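Carbohydrate binding module (Uncultured bacterium, PDB 2W3J) probably binds uronic acid sugars, as a calcium-containing family 35 carbohydrate-binding module. Local coordinates at residues A[1-10]-A[122-133]; A[65-75]-A[107-118]. All blocks are in the same frame, centred on the assembly; numbering follows the deposited sequence.

Overall arrangement
Interactions 1 and 2 lie on opposite sides of the chain's centre, with their centres about 18 Å apart. In interaction 1 the N-terminal strand 2-5 pairs antiparallel with 120-126 at the margin of a four-stranded sheet. In interaction 2 strand 69-73 pairs with 104-112 in the other large sheet, which strand 131-133 of interaction 1 also joins. The chain runs from 107-118 almost directly into 122-133. Each contact approaches a calcium: Glu5, Glu6 and Asp122 bind one, whereas the nearest atom of the Arg67 side chain is about 4 Å from the other, whose ligands include Asp32 and Thr33. The side chain of Asp122 is about 13 Å from that second ion.

Interaction 1. Residues A[1-10]-A[122-133]. With CA (calcium ion), chain C.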
loop_
_atom_site.group_PDB
_atom_site.type_symbol
_atom_site.label_atom_id
_atom_site.label_comp_id
_atom_site.label_asym_id
_atom_site.label_seq_id
_atom_site.Cartn_x
_atom_site.Cartn_y
_atom_site.Cartn_z
ATOM N N MET A 1 -1.687 3.570 -16.059
ATOM C CA MET A 1 -1.377 3.025 -14.700
ATOM C C MET A 1 -0.426 3.966 -13.969
ATOM O O MET A 1 0.224 4.831 -14.582
ATOM C CB MET A 1 -0.736 1.642 -14.821
ATOM C CG MET A 1 0.750 1.678 -15.178
ATOM S SD MET A 1 1.836 1.422 -13.755
ATOM C CE MET A 1 1.638 -0.356 -13.548
ATOM N N TRP A 2 -0.329 3.818 -12.641
ATOM C CA TRP A 2 0.674 4.601 -11.942
ATOM C C TRP A 2 1.249 3.723 -10.834
ATOM O O TRP A 2 0.504 3.026 -10.135
ATOM C CB TRP A 2 0.115 5.903 -11.343
ATOM C CG TRP A 2 1.200 6.837 -10.991
ATOM C CD1 TRP A 2 1.758 7.032 -9.757
ATOM C CD2 TRP A 2 1.935 7.668 -11.899
ATOM N NE1 TRP A 2 2.782 7.945 -9.841
ATOM C CE2 TRP A 2 2.907 8.353 -11.146
ATOM C CE3 TRP A 2 1.845 7.904 -13.283
ATOM C CZ2 TRP A 2 3.791 9.283 -11.711
ATOM C CZ3 TRP A 2 2.712 8.820 -13.846
ATOM C CH2 TRP A 2 3.693 9.485 -13.065
ATOM N N LEU A 3 2.563 3.778 -10.688
ATOM C CA LEU A 3 3.246 3.066 -9.618
ATOM C C LEU A 3 3.639 4.054 -8.555
ATOM O O LEU A 3 4.424 4.989 -8.817
ATOM C CB LEU A 3 4.478 2.360 -10.188
ATOM C CG LEU A 3 5.381 1.633 -9.181
ATOM C CD1 LEU A 3 4.596 0.507 -8.517
ATOM C CD2 LEU A 3 6.666 1.062 -9.887
ATOM N N PHE A 4 3.106 3.864 -7.339
ATOM C CA PHE A 4 3.290 4.816 -6.236
ATOM C C PHE A 4 4.387 4.326 -5.270
ATOM O O PHE A 4 4.242 3.268 -4.688
ATOM C CB PHE A 4 1.986 4.929 -5.413
ATOM C CG PHE A 4 0.850 5.596 -6.174
ATOM C CD1 PHE A 4 0.556 6.921 -5.942
ATOM C CD2 PHE A 4 0.100 4.874 -7.101
ATOM C CE1 PHE A 4 -0.503 7.558 -6.636
ATOM C CE2 PHE A 4 -0.942 5.504 -7.815
ATOM C CZ PHE A 4 -1.220 6.843 -7.565
ATOM N N GLU A 5 5.445 5.111 -5.143
ATOM C CA GLU A 5 6.583 4.822 -4.267
ATOM C C GLU A 5 6.547 5.760 -3.071
ATOM O O GLU A 5 6.066 6.915 -3.143
ATOM C CB GLU A 5 7.887 5.055 -5.046
ATOM C CG GLU A 5 8.016 4.148 -6.242
ATOM C CD GLU A 5 8.410 2.725 -5.884
ATOM O OE1 GLU A 5 8.694 2.449 -4.687
ATOM O OE2 GLU A 5 8.457 1.861 -6.802
ATOM N N GLU A 6 7.127 5.307 -1.964
ATOM C CA GLU A 6 7.315 6.209 -0.841
ATOM C C GLU A 6 8.176 7.415 -1.231
ATOM O O GLU A 6 9.052 7.324 -2.108
ATOM C CB GLU A 6 7.923 5.430 0.327
ATOM C CG GLU A 6 9.367 4.975 0.142
ATOM C CD GLU A 6 9.594 4.006 -1.031
ATOM O OE1 GLU A 6 8.707 3.168 -1.331
ATOM O OE2 GLU A 6 10.695 4.067 -1.648
ATOM N N SER A 7 7.872 8.545 -0.600
ATOM C CA SER A 7 8.588 9.804 -0.821
ATOM C C SER A 7 8.461 10.340 -2.262
ATOM O O SER A 7 9.266 11.172 -2.698
ATOM C CB SER A 7 10.062 9.669 -0.417
ATOM O OG SER A 7 10.184 9.077 0.869
ATOM N N ALA A 8 7.494 9.834 -3.016
ATOM C CA ALA A 8 7.272 10.368 -4.356
ATOM C C ALA A 8 5.888 11.012 -4.296
ATOM O O ALA A 8 5.114 10.723 -3.382
ATOM C CB ALA A 8 7.302 9.251 -5.410
ATOM N N VAL A 9 5.557 11.884 -5.254
ATOM C CA VAL A 9 4.232 12.504 -5.245
ATOM C C VAL A 9 3.162 11.409 -5.255
ATOM O O VAL A 9 3.316 10.372 -5.899
ATOM C CB VAL A 9 4.065 13.528 -6.442
ATOM C CG1 VAL A 9 4.079 12.803 -7.771
ATOM C CG2 VAL A 9 2.794 14.287 -6.306
ATOM N N GLY A 10 2.066 11.630 -4.528
ATOM C CA GLY A 10 1.009 10.626 -4.427
ATOM C C GLY A 10 1.140 9.886 -3.090
ATOM O O GLY A 10 0.201 9.228 -2.652
ATOM N N ASP A 122 6.480 -1.972 -0.300
ATOM C CA ASP A 122 7.405 -1.418 -1.307
ATOM C C ASP A 122 6.691 -0.357 -2.158
ATOM O O ASP A 122 7.230 0.714 -2.443
ATOM C CB ASP A 122 7.889 -2.555 -2.205
ATOM C CG ASP A 122 8.816 -2.072 -3.288
ATOM O OD1 ASP A 122 9.611 -1.135 -2.997
ATOM O OD2 ASP A 122 8.748 -2.649 -4.389
ATOM N N SER A 123 5.485 -0.682 -2.583
ATOM C CA SER A 123 4.778 0.200 -3.513
ATOM C C SER A 123 3.340 -0.258 -3.655
ATOM O O SER A 123 2.974 -1.385 -3.291
ATOM C CB SER A 123 5.448 0.097 -4.900
ATOM O OG SER A 123 5.408 -1.268 -5.388
ATOM N N ILE A 124 2.522 0.624 -4.208
ATOM C CA ILE A 124 1.217 0.224 -4.703
ATOM C C ILE A 124 1.109 0.676 -6.172
ATOM O O ILE A 124 1.541 1.769 -6.510
ATOM C CB ILE A 124 0.034 0.723 -3.823
ATOM C CG1 ILE A 124 -1.267 0.089 -4.306
ATOM C CG2 ILE A 124 -0.116 2.259 -3.753
ATOM C CD1 ILE A 124 -2.416 0.431 -3.378
ATOM N N ARG A 125 0.614 -0.230 -7.012
ATOM C CA ARG A 125 0.466 0.018 -8.450
ATOM C C ARG A 125 -1.022 -0.018 -8.768
ATOM O O ARG A 125 -1.682 -1.016 -8.492
ATOM C CB ARG A 125 1.173 -1.092 -9.231
ATOM C CG ARG A 125 1.205 -0.898 -10.767
ATOM C CD ARG A 125 1.712 -2.149 -11.447
ATOM N NE ARG A 125 3.050 -2.537 -11.012
ATOM C CZ ARG A 125 4.168 -2.089 -11.574
ATOM N NH1 ARG A 125 4.104 -1.221 -12.577
ATOM N NH2 ARG A 125 5.349 -2.496 -11.127
ATOM N N VAL A 126 -1.550 1.067 -9.334
ATOM C CA VAL A 126 -2.956 1.061 -9.737
ATOM C C VAL A 126 -3.016 0.976 -11.274
ATOM O O VAL A 126 -2.486 1.858 -11.967
ATOM C CB VAL A 126 -3.665 2.324 -9.220
ATOM C CG1 VAL A 126 -5.170 2.362 -9.665
ATOM C CG2 VAL A 126 -3.521 2.397 -7.671
ATOM N N THR A 127 -3.633 -0.079 -11.782
ATOM C CA THR A 127 -3.697 -0.263 -13.235
ATOM C C THR A 127 -4.940 0.360 -13.847
ATOM O O THR A 127 -5.970 0.520 -13.190
ATOM C CB THR A 127 -3.594 -1.738 -13.646
ATOM O OG1 THR A 127 -4.632 -2.496 -13.014
ATOM C CG2 THR A 127 -2.246 -2.287 -13.261
ATOM N N GLY A 128 -4.829 0.739 -15.120
ATOM C CA GLY A 128 -5.922 1.407 -15.821
ATOM C C GLY A 128 -5.481 2.749 -16.376
ATOM O O GLY A 128 -4.531 3.364 -15.884
ATOM N N ASN A 129 -6.177 3.218 -17.410
ATOM C CA ASN A 129 -5.836 4.476 -18.023
ATOM C C ASN A 129 -6.281 5.604 -17.132
ATOM O O ASN A 129 -7.217 5.455 -16.356
ATOM C CB ASN A 129 -6.529 4.626 -19.392
ATOM C CG ASN A 129 -6.273 3.440 -20.309
ATOM O OD1 ASN A 129 -5.127 2.986 -20.463
ATOM N ND2 ASN A 129 -7.335 2.934 -20.936
ATOM N N GLY A 130 -5.624 6.743 -17.264
ATOM C CA GLY A 130 -6.083 7.951 -16.613
ATOM C C GLY A 130 -5.846 8.007 -15.108
ATOM O O GLY A 130 -6.528 8.739 -14.397
ATOM N N ILE A 131 -4.868 7.251 -14.628
ATOM C CA ILE A 131 -4.507 7.297 -13.200
ATOM C C ILE A 131 -3.225 8.126 -13.059
ATOM O O ILE A 131 -2.230 7.851 -13.757
ATOM C CB ILE A 131 -4.268 5.875 -12.650
ATOM C CG1 ILE A 131 -5.522 5.013 -12.746
ATOM C CG2 ILE A 131 -3.782 5.944 -11.215
ATOM C CD1 ILE A 131 -6.645 5.489 -11.876
ATOM N N THR A 132 -3.255 9.146 -12.205
ATOM C CA THR A 132 -2.066 9.931 -11.880
ATOM C C THR A 132 -2.018 10.142 -10.369
ATOM O O THR A 132 -3.002 9.888 -9.694
ATOM C CB THR A 132 -2.078 11.333 -12.535
ATOM O OG1 THR A 132 -3.290 12.007 -12.198
ATOM C CG2 THR A 132 -1.986 11.212 -14.072
ATOM N N PRO A 133 -0.887 10.632 -9.853
ATOM C CA PRO A 133 -0.810 10.974 -8.446
ATOM C C PRO A 133 -1.598 12.254 -8.217
ATOM O O PRO A 133 -1.836 12.994 -9.162
ATOM C CB PRO A 133 0.696 11.206 -8.198
ATOM C CG PRO A 133 1.307 11.371 -9.557
ATOM C CD PRO A 133 0.403 10.749 -10.555
HETATM CA CA CA C . 9.559 1.239 -2.823
HETATM O O HOH W 1 -2.483 6.192 -16.013
HETATM O O HOH W 2 -2.845 0.638 -17.261
#
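Phe4 sits on strand 2-5 as the partner of Ile124 in a hydrogen-bonded antiparallel pair, and Phe4 N reaches Ile124 O at 2.7 Å. Phe4 CB rests on Ile124 CG2 (3.8 Å). With chi1 at -68°, CG lies beside the backbone N, and the ring runs out from strand 2-5 toward residues 131-133. Ile124 O lies at the ring edge, nearest CD2. Further out, Phe4 CE2 meets Val126 CG2 at 4.0 Å, Phe4 CE1 meets Pro133 CA at 3.9 Å, and CZ ends near Thr132 O. Trp2 CD1 lies over the centre of one face of the phenyl ring.

Pro133 in turn lays its CD over the Trp2 five-membered ring, 3.6 Å from the centroid, a CH-pi contact that ties 131-133 to strand 2-5. At the chain start, Met1 N is held by Gly128 O and by a water that probably also donates to Ile131 O.

Glu5 OE1 (2.4 Å), Glu6 OE1 (2.6 Å) and both O and OD1 of Asp122 grip one calcium. Thr26 and Gly29 complete its protein ligands, and Arg58 forms a salt bridge with Asp122. The result is a calcium site at one end of a beta-sandwich, as in families 6 and 35.

Interaction 2. Residues A[65-75]-A[107-118]; sequences SARRATVVVND and SIKLVAETADGL
Thr70 and Val111, then Val72 and Lys109, form the hydrogen-bonded pairs of this antiparallel ladder, each with two backbone bonds; Val72 N to Lys109 O, at 2.8 Å, is nearly straight (174°). One hydrogen bond at each end carries the pairing on: Glu113 N to Arg68 O and Asn74 N to Ser107 O.

Apolar contacts fill the face bearing Ala69, Val71, Leu110 and Ile108. Leu110 CD1 fits between Ala69 CB and Val71 CG2, 3.8 Å from each, and Leu118 CD2 presses tightly on Ala69 CB at 3.4 Å. Val71 and Ile108 also touch Ile99 of strand 93-101, so this face looks into the sandwich. On the reverse face Val72 CG2 meets Val111 CG2.

Thr70 OG1 donates to Glu113 OE2 (2.8 Å) from above the carboxylate plane, and Thr80 also bonds that oxygen. The extended Arg67 chain crosses that of Asp116 at about a right angle: Asp116 O lies over one face of its guanidinium, while Arg67 NH1 bonds Leu118 O (3.1 Å) in the guanidinium plane.

One water donates to Arg68 O and Gly117 O and accepts from Thr114 OG1; that hydroxyl oxygen also takes the N-H of Asp116 in an ST turn.

The chemistry thus changes along the contact, from a backbone ladder with an apolar inner face to a loop end fixed by directional bonds, where Arg67 is probably held in place beside the nearby calcium.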
loop_
_atom_site.group_PDB
_atom_site.type_symbol
_atom_site.label_atom_id
_atom_site.label_comp_id
_atom_site.label_asym_id
_atom_site.label_seq_id
_atom_site.Cartn_x
_atom_site.Cartn_y
_atom_site.Cartn_z
ATOM N N SER A 65 4.253 -14.447 11.218
ATOM C CA SER A 65 2.866 -14.639 10.849
ATOM C C SER A 65 2.415 -13.692 9.731
ATOM O O SER A 65 3.159 -12.783 9.342
ATOM C CB SER A 65 1.987 -14.459 12.072
ATOM O OG SER A 65 1.957 -13.084 12.429
ATOM N N ALA A 66 1.201 -13.917 9.228
ATOM C CA ALA A 66 0.582 -12.997 8.269
ATOM C C ALA A 66 0.392 -11.658 8.964
ATOM O O ALA A 66 0.374 -11.596 10.196
ATOM C CB ALA A 66 -0.743 -13.569 7.755
ATOM N N ARG A 67 0.327 -10.565 8.198
ATOM C CA ARG A 67 0.114 -9.247 8.776
ATOM C C ARG A 67 -1.124 -8.643 8.153
ATOM O O ARG A 67 -1.062 -7.763 7.304
ATOM C CB ARG A 67 1.322 -8.356 8.530
ATOM C CG ARG A 67 2.526 -8.852 9.329
ATOM C CD ARG A 67 3.680 -7.875 9.300
ATOM N NE ARG A 67 4.868 -8.510 9.893
ATOM C CZ ARG A 67 6.059 -7.930 9.935
ATOM N NH1 ARG A 67 6.195 -6.691 9.473
ATOM N NH2 ARG A 67 7.108 -8.576 10.468
ATOM N N ARG A 68 -2.273 -9.143 8.583
ATOM C CA ARG A 68 -3.532 -8.715 7.975
ATOM C C ARG A 68 -3.710 -7.204 8.049
ATOM O O ARG A 68 -3.365 -6.567 9.038
ATOM C CB ARG A 68 -4.702 -9.484 8.614
ATOM C CG ARG A 68 -4.614 -10.980 8.332
ATOM C CD ARG A 68 -5.850 -11.777 8.819
ATOM N NE ARG A 68 -7.089 -11.411 8.128
ATOM C CZ ARG A 68 -7.474 -11.928 6.966
ATOM N NH1 ARG A 68 -6.700 -12.806 6.335
ATOM N NH2 ARG A 68 -8.621 -11.555 6.423
ATOM N N ALA A 69 -4.262 -6.620 6.975
ATOM C CA ALA A 69 -4.475 -5.176 6.927
ATOM C C ALA A 69 -5.666 -4.879 6.034
ATOM O O ALA A 69 -5.928 -5.604 5.088
ATOM C CB ALA A 69 -3.250 -4.460 6.347
ATOM N N THR A 70 -6.335 -3.783 6.298
ATOM C CA THR A 70 -7.529 -3.420 5.529
ATOM C C THR A 70 -7.215 -2.314 4.545
ATOM O O THR A 70 -6.572 -1.332 4.907
ATOM C CB THR A 70 -8.662 -2.920 6.451
ATOM O OG1 THR A 70 -8.823 -3.817 7.555
ATOM C CG2 THR A 70 -9.993 -2.746 5.673
ATOM N N VAL A 71 -7.714 -2.473 3.323
ATOM C CA VAL A 71 -7.614 -1.451 2.289
ATOM C C VAL A 71 -8.847 -0.546 2.432
ATOM O O VAL A 71 -9.981 -1.051 2.412
ATOM C CB VAL A 71 -7.587 -2.097 0.894
ATOM C CG1 VAL A 71 -7.578 -1.032 -0.220
ATOM C CG2 VAL A 71 -6.349 -3.030 0.782
ATOM N N VAL A 72 -8.605 0.743 2.660
ATOM C CA VAL A 72 -9.637 1.748 2.829
ATOM C C VAL A 72 -9.585 2.685 1.627
ATOM O O VAL A 72 -8.525 3.233 1.325
ATOM C CB VAL A 72 -9.379 2.573 4.088
ATOM C CG1 VAL A 72 -10.458 3.661 4.271
ATOM C CG2 VAL A 72 -9.334 1.647 5.317
ATOM N N VAL A 73 -10.708 2.913 0.947
ATOM C CA VAL A 73 -10.644 3.816 -0.214
ATOM C C VAL A 73 -11.699 4.890 -0.025
ATOM O O VAL A 73 -12.870 4.555 0.220
ATOM C CB VAL A 73 -10.860 3.043 -1.528
ATOM C CG1 VAL A 73 -10.879 4.006 -2.728
ATOM C CG2 VAL A 73 -9.767 1.942 -1.709
ATOM N N ASN A 74 -11.271 6.143 -0.052
ATOM C CA ASN A 74 -12.168 7.277 0.209
ATOM C C ASN A 74 -12.909 7.124 1.532
ATOM O O ASN A 74 -14.133 7.339 1.606
ATOM C CB ASN A 74 -13.130 7.428 -0.958
ATOM C CG ASN A 74 -12.413 7.788 -2.223
ATOM O OD1 ASN A 74 -12.719 7.271 -3.306
ATOM N ND2 ASN A 74 -11.438 8.669 -2.099
ATOM N N ASP A 75 -12.159 6.707 2.558
ATOM C CA ASP A 75 -12.677 6.593 3.925
ATOM C C ASP A 75 -13.612 5.394 4.139
ATOM O O ASP A 75 -14.209 5.255 5.216
ATOM C CB ASP A 75 -13.363 7.908 4.325
ATOM C CG ASP A 75 -12.909 8.414 5.685
ATOM O OD1 ASP A 75 -12.064 7.749 6.342
ATOM O OD2 ASP A 75 -13.407 9.479 6.108
ATOM N N SER A 107 -8.553 8.886 -2.029
ATOM C CA SER A 107 -7.548 8.504 -1.026
ATOM C C SER A 107 -7.542 6.984 -0.917
ATOM O O SER A 107 -8.579 6.322 -1.065
ATOM C CB SER A 107 -7.855 9.146 0.333
ATOM O OG SER A 107 -9.114 8.691 0.795
ATOM N N ILE A 108 -6.359 6.402 -0.657
ATOM C CA ILE A 108 -6.247 4.997 -0.417
ATOM C C ILE A 108 -5.423 4.891 0.867
ATOM O O ILE A 108 -4.430 5.587 1.007
ATOM C CB ILE A 108 -5.464 4.273 -1.531
ATOM C CG1 ILE A 108 -6.193 4.408 -2.888
ATOM C CG2 ILE A 108 -5.278 2.820 -1.154
ATOM C CD1 ILE A 108 -5.478 3.604 -4.006
ATOM N N LYS A 109 -5.898 4.073 1.807
ATOM C CA LYS A 109 -5.178 3.874 3.057
ATOM C C LYS A 109 -5.071 2.370 3.317
ATOM O O LYS A 109 -5.977 1.579 3.013
ATOM C CB LYS A 109 -5.881 4.636 4.210
ATOM C CG LYS A 109 -5.178 4.592 5.571
ATOM C CD LYS A 109 -5.959 5.499 6.599
ATOM C CE LYS A 109 -5.174 5.743 7.930
ATOM N NZ LYS A 109 -5.892 6.726 8.870
ATOM N N LEU A 110 -3.936 1.948 3.882
ATOM C CA LEU A 110 -3.811 0.583 4.275
ATOM C C LEU A 110 -3.579 0.599 5.788
ATOM O O LEU A 110 -2.710 1.348 6.270
ATOM C CB LEU A 110 -2.593 -0.026 3.579
ATOM C CG LEU A 110 -2.325 -1.520 3.778
ATOM C CD1 LEU A 110 -3.387 -2.423 3.142
ATOM C CD2 LEU A 110 -0.959 -1.872 3.127
ATOM N N VAL A 111 -4.351 -0.210 6.514
ATOM C CA VAL A 111 -4.430 -0.086 7.984
ATOM C C VAL A 111 -4.237 -1.453 8.646
ATOM O O VAL A 111 -4.981 -2.401 8.388
ATOM C CB VAL A 111 -5.809 0.488 8.438
ATOM C CG1 VAL A 111 -5.858 0.626 9.998
ATOM C CG2 VAL A 111 -6.066 1.862 7.781
ATOM N N ALA A 112 -3.233 -1.558 9.517
ATOM C CA ALA A 112 -2.908 -2.841 10.136
ATOM C C ALA A 112 -4.032 -3.324 11.070
ATOM O O ALA A 112 -4.520 -2.557 11.896
ATOM C CB ALA A 112 -1.615 -2.704 10.973
ATOM N N GLU A 113 -4.356 -4.600 10.963
ATOM C CA GLU A 113 -5.386 -5.180 11.815
ATOM C C GLU A 113 -4.836 -5.870 13.043
ATOM O O GLU A 113 -5.611 -6.256 13.939
ATOM C CB GLU A 113 -6.204 -6.176 11.029
ATOM C CG GLU A 113 -7.046 -5.497 9.997
ATOM C CD GLU A 113 -8.206 -6.348 9.593
ATOM O OE1 GLU A 113 -8.831 -6.927 10.501
ATOM O OE2 GLU A 113 -8.484 -6.433 8.374
ATOM N N THR A 114 -3.512 -6.013 13.106
ATOM C CA THR A 114 -2.898 -6.746 14.223
ATOM C C THR A 114 -1.704 -6.025 14.772
ATOM O O THR A 114 -1.208 -5.061 14.180
ATOM C CB THR A 114 -2.422 -8.146 13.814
ATOM O OG1 THR A 114 -1.175 -8.077 13.086
ATOM C CG2 THR A 114 -3.456 -8.821 12.968
ATOM N N ALA A 115 -1.197 -6.538 15.899
ATOM C CA ALA A 115 -0.083 -5.917 16.561
ATOM C C ALA A 115 1.247 -6.100 15.841
ATOM O O ALA A 115 2.252 -5.549 16.279
ATOM C CB ALA A 115 0.023 -6.431 18.017
ATOM N N ASP A 116 1.289 -6.889 14.777
ATOM C CA ASP A 116 2.510 -6.973 13.991
ATOM C C ASP A 116 2.629 -5.835 12.985
ATOM O O ASP A 116 3.601 -5.781 12.227
ATOM C CB ASP A 116 2.587 -8.306 13.254
ATOM C CG ASP A 116 2.994 -9.454 14.166
ATOM O OD1 ASP A 116 3.309 -9.189 15.356
ATOM O OD2 ASP A 116 3.011 -10.609 13.675
ATOM N N GLY A 117 1.663 -4.916 12.983
ATOM C CA GLY A 117 1.669 -3.808 12.000
ATOM C C GLY A 117 1.513 -4.272 10.563
ATOM O O GLY A 117 1.003 -5.366 10.285
ATOM N N LEU A 118 1.931 -3.421 9.612
ATOM C CA LEU A 118 1.928 -3.840 8.217
ATOM C C LEU A 118 3.158 -4.674 7.842
ATOM O O LEU A 118 4.205 -4.591 8.490
ATOM C CB LEU A 118 1.879 -2.606 7.308
ATOM C CG LEU A 118 0.660 -1.680 7.506
ATOM C CD1 LEU A 118 0.747 -0.471 6.553
ATOM C CD2 LEU A 118 -0.625 -2.518 7.219
HETATM O O HOH W 3 -0.092 -10.789 12.949
HETATM O O HOH W 4 -1.426 -6.569 10.907
HETATM O O HOH W 5 -9.266 6.384 2.461
#